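Local structure of endo-1,3-beta-glucanase, family GH16 (Zobellia galactanivorans, 4CRQ) at residues W19-G24 against Y38-A43; G61-S66 against V213-L218. The protein probably hydrolyses internal beta-1,3 linkages of laminarin-type glucans, and is present here as the catalytic GH16 module of a longer modular laminarinase. The protein carries 1 engineered substitution. One frame throughout, in Å; residues are numbered along the deposited sequence.

Contact 1. Residues W19-G24 against Y38-A43; sequences WVFETG and YRRENA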
loop_
_atom_site.group_PDB
_atom_site.type_symbol
_atom_site.label_atom_id
_atom_site.label_comp_id
_atom_site.label_asym_id
_atom_site.label_seq_id
_atom_site.Cartn_x
_atom_site.Cartn_y
_atom_site.Cartn_z
ATOM N N TRP A 19 8.649 -8.230 8.329
ATOM C CA TRP A 19 7.556 -8.545 7.416
ATOM C C TRP A 19 6.936 -9.901 7.607
ATOM O O TRP A 19 7.636 -10.897 7.810
ATOM C CB TRP A 19 8.054 -8.446 5.983
ATOM C CG TRP A 19 8.579 -7.083 5.609
ATOM C CD1 TRP A 19 9.906 -6.659 5.599
ATOM C CD2 TRP A 19 7.796 -5.909 5.164
ATOM N NE1 TRP A 19 9.997 -5.347 5.189
ATOM C CE2 TRP A 19 8.773 -4.837 4.918
ATOM C CE3 TRP A 19 6.426 -5.648 4.950
ATOM C CZ2 TRP A 19 8.383 -3.564 4.474
ATOM C CZ3 TRP A 19 6.048 -4.364 4.510
ATOM C CH2 TRP A 19 7.010 -3.346 4.275
ATOM N N VAL A 20 5.608 -9.919 7.526
ATOM C CA VAL A 20 4.752 -11.109 7.563
ATOM C C VAL A 20 4.123 -11.209 6.186
ATOM O O VAL A 20 3.664 -10.188 5.624
ATOM C CB VAL A 20 3.658 -10.962 8.659
ATOM C CG1 VAL A 20 2.606 -12.070 8.609
ATOM C CG2 VAL A 20 4.314 -10.895 10.033
ATOM N N PHE A 21 4.073 -12.416 5.638
ATOM C CA PHE A 21 3.509 -12.651 4.299
ATOM C C PHE A 21 2.111 -13.198 4.429
ATOM O O PHE A 21 1.869 -14.096 5.229
ATOM C CB PHE A 21 4.415 -13.607 3.525
ATOM C CG PHE A 21 5.781 -13.034 3.308
ATOM C CD1 PHE A 21 6.780 -13.180 4.295
ATOM C CD2 PHE A 21 6.081 -12.320 2.136
ATOM C CE1 PHE A 21 8.054 -12.634 4.118
ATOM C CE2 PHE A 21 7.365 -11.772 1.956
ATOM C CZ PHE A 21 8.346 -11.927 2.946
ATOM N N GLU A 22 1.197 -12.647 3.642
ATOM C CA GLU A 22 -0.189 -13.135 3.597
ATOM C C GLU A 22 -0.334 -14.100 2.432
ATOM O O GLU A 22 0.421 -14.023 1.455
ATOM C CB GLU A 22 -1.167 -11.966 3.543
ATOM C CG GLU A 22 -1.169 -11.237 4.880
ATOM C CD GLU A 22 -2.090 -10.062 4.907
ATOM O OE1 GLU A 22 -1.797 -9.064 4.246
ATOM O OE2 GLU A 22 -3.114 -10.158 5.625
ATOM N N THR A 23 -1.291 -15.021 2.531
ATOM C CA THR A 23 -1.494 -15.993 1.477
ATOM C C THR A 23 -2.972 -16.095 1.166
ATOM O O THR A 23 -3.816 -15.747 2.032
ATOM C CB THR A 23 -0.950 -17.407 1.871
ATOM O OG1 THR A 23 -1.714 -17.889 2.978
ATOM C CG2 THR A 23 0.495 -17.429 2.292
ATOM N N GLY A 24 -3.290 -16.592 -0.034
ATOM C CA GLY A 24 -4.679 -16.845 -0.426
ATOM C C GLY A 24 -5.431 -15.638 -0.909
ATOM O O GLY A 24 -4.856 -14.601 -1.343
ATOM N N TYR A 38 -2.429 -14.839 -3.080
ATOM C CA TYR A 38 -1.107 -14.455 -2.598
ATOM C C TYR A 38 -0.317 -15.653 -2.120
ATOM O O TYR A 38 -0.857 -16.560 -1.495
ATOM C CB TYR A 38 -1.278 -13.444 -1.493
ATOM C CG TYR A 38 -1.737 -12.047 -1.939
ATOM C CD1 TYR A 38 -1.047 -11.353 -2.957
ATOM C CD2 TYR A 38 -2.834 -11.412 -1.323
ATOM C CE1 TYR A 38 -1.415 -10.069 -3.357
ATOM C CE2 TYR A 38 -3.230 -10.135 -1.715
ATOM C CZ TYR A 38 -2.516 -9.471 -2.726
ATOM O OH TYR A 38 -2.864 -8.206 -3.126
ATOM N N ARG A 39 0.975 -15.648 -2.442
ATOM C CA ARG A 39 1.939 -16.700 -1.978
ATOM C C ARG A 39 3.251 -16.085 -1.570
ATOM O O ARG A 39 3.634 -15.006 -2.061
ATOM C CB ARG A 39 2.176 -17.730 -3.094
ATOM C CG ARG A 39 0.854 -18.325 -3.660
ATOM C CD ARG A 39 1.125 -19.613 -4.433
ATOM N NE ARG A 39 1.599 -20.679 -3.530
ATOM C CZ ARG A 39 2.489 -21.637 -3.848
ATOM N NH1 ARG A 39 3.040 -21.684 -5.074
ATOM N NH2 ARG A 39 2.831 -22.563 -2.955
ATOM N N ARG A 40 3.956 -16.778 -0.681
ATOM C CA ARG A 40 5.266 -16.341 -0.239
ATOM C C ARG A 40 6.245 -16.307 -1.431
ATOM O O ARG A 40 7.074 -15.381 -1.514
ATOM C CB ARG A 40 5.812 -17.273 0.860
ATOM C CG ARG A 40 7.265 -17.036 1.258
ATOM C CD ARG A 40 7.440 -15.679 1.926
ATOM N NE ARG A 40 8.827 -15.375 2.298
ATOM C CZ ARG A 40 9.733 -14.864 1.459
ATOM N NH1 ARG A 40 9.458 -14.590 0.166
ATOM N NH2 ARG A 40 10.953 -14.624 1.931
ATOM N N GLU A 41 6.128 -17.290 -2.337
ATOM C CA GLU A 41 7.040 -17.487 -3.483
ATOM C C GLU A 41 7.148 -16.264 -4.384
ATOM O O GLU A 41 8.171 -16.053 -5.060
ATOM C CB GLU A 41 6.577 -18.692 -4.333
ATOM C CG GLU A 41 7.602 -19.179 -5.359
ATOM C CD GLU A 41 7.179 -20.448 -6.086
ATOM O OE1 GLU A 41 6.138 -20.481 -6.747
ATOM O OE2 GLU A 41 7.917 -21.442 -5.997
ATOM N N ASN A 42 6.087 -15.459 -4.388
ATOM C CA ASN A 42 6.035 -14.320 -5.282
ATOM C C ASN A 42 6.755 -13.061 -4.809
ATOM O O ASN A 42 6.719 -12.022 -5.520
ATOM C CB ASN A 42 4.585 -13.966 -5.585
ATOM C CG ASN A 42 3.862 -15.048 -6.366
ATOM O OD1 ASN A 42 3.615 -16.151 -5.854
ATOM N ND2 ASN A 42 3.517 -14.751 -7.592
ATOM N N ALA A 43 7.362 -13.107 -3.624
ATOM C CA ALA A 43 8.200 -12.009 -3.116
ATOM C C ALA A 43 9.629 -12.491 -3.040
ATOM O O ALA A 43 9.872 -13.589 -2.519
ATOM C CB ALA A 43 7.709 -11.534 -1.755
#
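A single antiparallel bridge pairs Gly24, in the loop after strand 20-22, with Tyr38 of strand 36-38, and a cation-pi stack joins Phe21 of strand 20-22 to Arg40 in the loop before strand 43-46. Gly24 and Tyr38 form a hydrogen-bonded pair: Gly24 N donates to Tyr38 O at 2.8 Å, and Tyr38 N returns a bond to Gly24 O at 3.0 Å, nearly straight at 170°. Gly24 O also accepts from Trp30 NE1, so two donors grip it. The positive phi here by itself favours glycine over residues with a side chain. Just before it, Thr23 CA approaches Tyr38 O to 3.1 Å in a CA-H...O contact. The side chain of Arg40 lies over one face of Phe21. Its chain bends at chi2 (66°), and Arg40 CD sits over the centre of the Phe21 ring, 3.4 Å from its centroid. The guanidinium lies beyond this central CH-pi contact, over Phe21 CZ, its plane only 11° from that of the ring and Arg40 CZ 4.0 Å from the Phe21 centroid. An arginine, long and flat at its end, can make both contacts at the protein surface. A weak bond runs from Arg40 NH1 to Ala43 O, in the plane of the guanidinium at its edge. Phe21 CE2 also touches Ala43 CB at 3.7 Å, and the ring packs on Ile15 and Met69. An alanine in place of Phe21 would probably leave the Arg40 guanidinium without its stacking surface, set it freer to turn, and open a gap beside Ala43. Glu22, by contrast, sends its carboxylate to a salt bridge with Arg68. The arrangement is a single antiparallel bridge with an arginine-aromatic cation-pi stack, within the jelly-roll beta-sandwich of family GH16.

Contact 2. Residues G61-S66 against V213-L218; sequences GAQYTS and VDQSKL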
loop_
_atom_site.group_PDB
_atom_site.type_symbol
_atom_site.label_atom_id
_atom_site.label_comp_id
_atom_site.label_asym_id
_atom_site.label_seq_id
_atom_site.Cartn_x
_atom_site.Cartn_y
_atom_site.Cartn_z
ATOM N N GLY A 61 -7.673 -22.426 -7.319
ATOM C CA GLY A 61 -8.893 -21.936 -7.971
ATOM C C GLY A 61 -8.740 -20.537 -8.593
ATOM O O GLY A 61 -9.658 -20.051 -9.278
ATOM N N ALA A 62 -7.601 -19.880 -8.344
ATOM C CA ALA A 62 -7.299 -18.560 -8.924
ATOM C C ALA A 62 -6.452 -18.761 -10.159
ATOM O O ALA A 62 -5.773 -19.810 -10.301
ATOM C CB ALA A 62 -6.574 -17.674 -7.930
ATOM N N GLN A 63 -6.458 -17.786 -11.061
ATOM C CA GLN A 63 -5.547 -17.888 -12.210
ATOM C C GLN A 63 -4.359 -16.928 -12.100
ATOM O O GLN A 63 -3.583 -16.849 -13.053
ATOM C CB GLN A 63 -6.286 -17.797 -13.563
ATOM C CG GLN A 63 -6.635 -16.424 -14.017
ATOM C CD GLN A 63 -7.416 -16.374 -15.308
ATOM O OE1 GLN A 63 -7.016 -16.866 -16.368
ATOM N NE2 GLN A 63 -8.542 -15.746 -15.217
ATOM N N TYR A 64 -4.200 -16.230 -10.965
ATOM C CA TYR A 64 -3.044 -15.325 -10.753
ATOM C C TYR A 64 -2.480 -15.543 -9.372
ATOM O O TYR A 64 -3.228 -15.857 -8.449
ATOM C CB TYR A 64 -3.424 -13.828 -10.887
ATOM C CG TYR A 64 -4.204 -13.562 -12.178
ATOM C CD1 TYR A 64 -3.549 -13.541 -13.436
ATOM C CD2 TYR A 64 -5.596 -13.354 -12.157
ATOM C CE1 TYR A 64 -4.264 -13.308 -14.625
ATOM C CE2 TYR A 64 -6.326 -13.116 -13.342
ATOM C CZ TYR A 64 -5.649 -13.102 -14.561
ATOM O OH TYR A 64 -6.319 -12.888 -15.735
ATOM N N THR A 65 -1.179 -15.349 -9.255
ATOM C CA THR A 65 -0.516 -15.304 -7.953
ATOM C C THR A 65 0.242 -13.995 -7.837
ATOM O O THR A 65 0.649 -13.411 -8.848
ATOM C CB THR A 65 0.441 -16.502 -7.722
ATOM O OG1 THR A 65 1.410 -16.525 -8.784
ATOM C CG2 THR A 65 -0.338 -17.843 -7.635
ATOM N N SER A 66 0.439 -13.527 -6.598
ATOM C CA SER A 66 1.224 -12.325 -6.343
ATOM C C SER A 66 1.623 -12.389 -4.867
ATOM O O SER A 66 1.487 -13.469 -4.251
ATOM C CB SER A 66 0.403 -11.073 -6.666
ATOM O OG SER A 66 1.235 -9.910 -6.630
ATOM N N VAL A 213 -7.815 -8.471 -17.570
ATOM C CA VAL A 213 -6.389 -8.511 -17.303
ATOM C C VAL A 213 -5.645 -8.719 -18.599
ATOM O O VAL A 213 -5.974 -9.653 -19.380
ATOM C CB VAL A 213 -6.038 -9.654 -16.307
ATOM C CG1 VAL A 213 -4.512 -9.756 -16.025
ATOM C CG2 VAL A 213 -6.857 -9.520 -15.000
ATOM N N ASP A 214 -4.641 -7.867 -18.837
ATOM C CA ASP A 214 -3.749 -8.074 -19.971
ATOM C C ASP A 214 -2.660 -9.084 -19.527
ATOM O O ASP A 214 -1.619 -8.700 -18.957
ATOM C CB ASP A 214 -3.145 -6.754 -20.452
ATOM C CG ASP A 214 -2.189 -6.935 -21.619
ATOM O OD1 ASP A 214 -1.965 -8.088 -22.073
ATOM O OD2 ASP A 214 -1.646 -5.917 -22.085
ATOM N N GLN A 215 -2.901 -10.369 -19.800
ATOM C CA GLN A 215 -1.983 -11.413 -19.336
ATOM C C GLN A 215 -0.648 -11.354 -20.078
ATOM O O GLN A 215 0.344 -11.945 -19.582
ATOM C CB GLN A 215 -2.615 -12.804 -19.418
ATOM C CG GLN A 215 -3.958 -12.913 -18.685
ATOM C CD GLN A 215 -4.612 -14.273 -18.854
ATOM O OE1 GLN A 215 -4.312 -15.007 -19.810
ATOM N NE2 GLN A 215 -5.511 -14.621 -17.931
ATOM N N SER A 216 -0.592 -10.649 -21.229
ATOM C CA SER A 216 0.671 -10.489 -21.958
ATOM C C SER A 216 1.682 -9.617 -21.166
ATOM O O SER A 216 2.887 -9.617 -21.489
ATOM C CB SER A 216 0.477 -9.897 -23.367
ATOM O OG SER A 216 0.241 -8.492 -23.319
ATOM N N LYS A 217 1.202 -8.896 -20.144
ATOM C CA LYS A 217 2.071 -8.103 -19.273
ATOM C C LYS A 217 2.558 -8.901 -18.039
ATOM O O LYS A 217 3.277 -8.371 -17.175
ATOM C CB LYS A 217 1.365 -6.808 -18.846
ATOM C CG LYS A 217 0.978 -5.878 -19.989
ATOM C CD LYS A 217 2.157 -5.432 -20.855
ATOM C CE LYS A 217 1.664 -4.451 -21.903
ATOM N NZ LYS A 217 2.743 -3.948 -22.793
ATOM N N LEU A 218 2.171 -10.169 -17.957
ATOM C CA LEU A 218 2.566 -11.034 -16.828
ATOM C C LEU A 218 3.710 -11.963 -17.309
ATOM O O LEU A 218 3.638 -12.422 -18.458
ATOM C CB LEU A 218 1.358 -11.822 -16.292
ATOM C CG LEU A 218 0.166 -10.963 -15.861
ATOM C CD1 LEU A 218 -1.025 -11.849 -15.501
ATOM C CD2 LEU A 218 0.506 -10.040 -14.689
#
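Tyr64 and Gln63 meet Gln215 through one amide nitrogen, which serves two acceptors. Gln215 NE2 donates to Tyr64 OH at 2.9 Å in an almost straight bond (174°), with the phenol oxygen lying in the plane of the amide. The same nitrogen gives a weak bond from Gln215 NE2 to Gln63 OE1, 3.1 Å away and bent to 132°. A primary amide suits this place because its two N-H groups can serve two oxygens at once. The chain of Gln215 is extended, CD anti to CA, which takes CD away from the 3-10 segment 215-217. The amide stands steeply to both partners, its plane 76° from the Tyr64 ring and closer still to perpendicular to the Gln63 amide. Gln63 and Tyr64, adjacent at a corner of the chain, supply the two acceptors, and Gln63 CG rests over one face of the tyrosine ring, offset toward the rim. The phenol also has apolar company. Val213 meets it tip to tip, its CB 3.3 Å from Tyr64 OH and its CG2 3.8 Å from Tyr64 CZ, while the side chains of Leu218 and Tyr64 cross at about a right angle with Leu218 CD1 3.7 Å from Tyr64 CE1. Tyrosine thus combines a broad apolar ring with a hydroxyl that can accept from the amide. Within the loop, Asp214 OD1 takes a 2.6 Å bond from Ser216 OG and a weak one from Ser216 N, while Lys217 N and Leu218 N bond back to the carbonyls of Asp214 and Gln215, holding the short turn that presents the glutamine. The contact lies near the surface, where the loop between strands 196-204 and 220-231 meets the start of strand 62-70; Val204 packs against both Tyr64 and Val213, and His56 of strand 49-59 touches both glutamines.

Both segments of contact 1 precede those of contact 2 along the chain, and the centres of the two contacts lie about 16 Å apart. Strand 62-70 ties them together: it pairs antiparallel with strand 20-22 and parallel with strand 36-38, and residues 61-66 run into its start. The two contacts touch directly, Arg39 N lying 2.9 Å from Ser66 O and Asn42 ND2 3.0 Å from Thr65 OG1, both probable hydrogen bonds. Residues 213-218, by contrast, come from a loop far along the sequence. Early and late parts of the GH16 catalytic module are therefore joined around one strand of its sandwich, away from the calcium site of Glu10, Gly48 and Asp225.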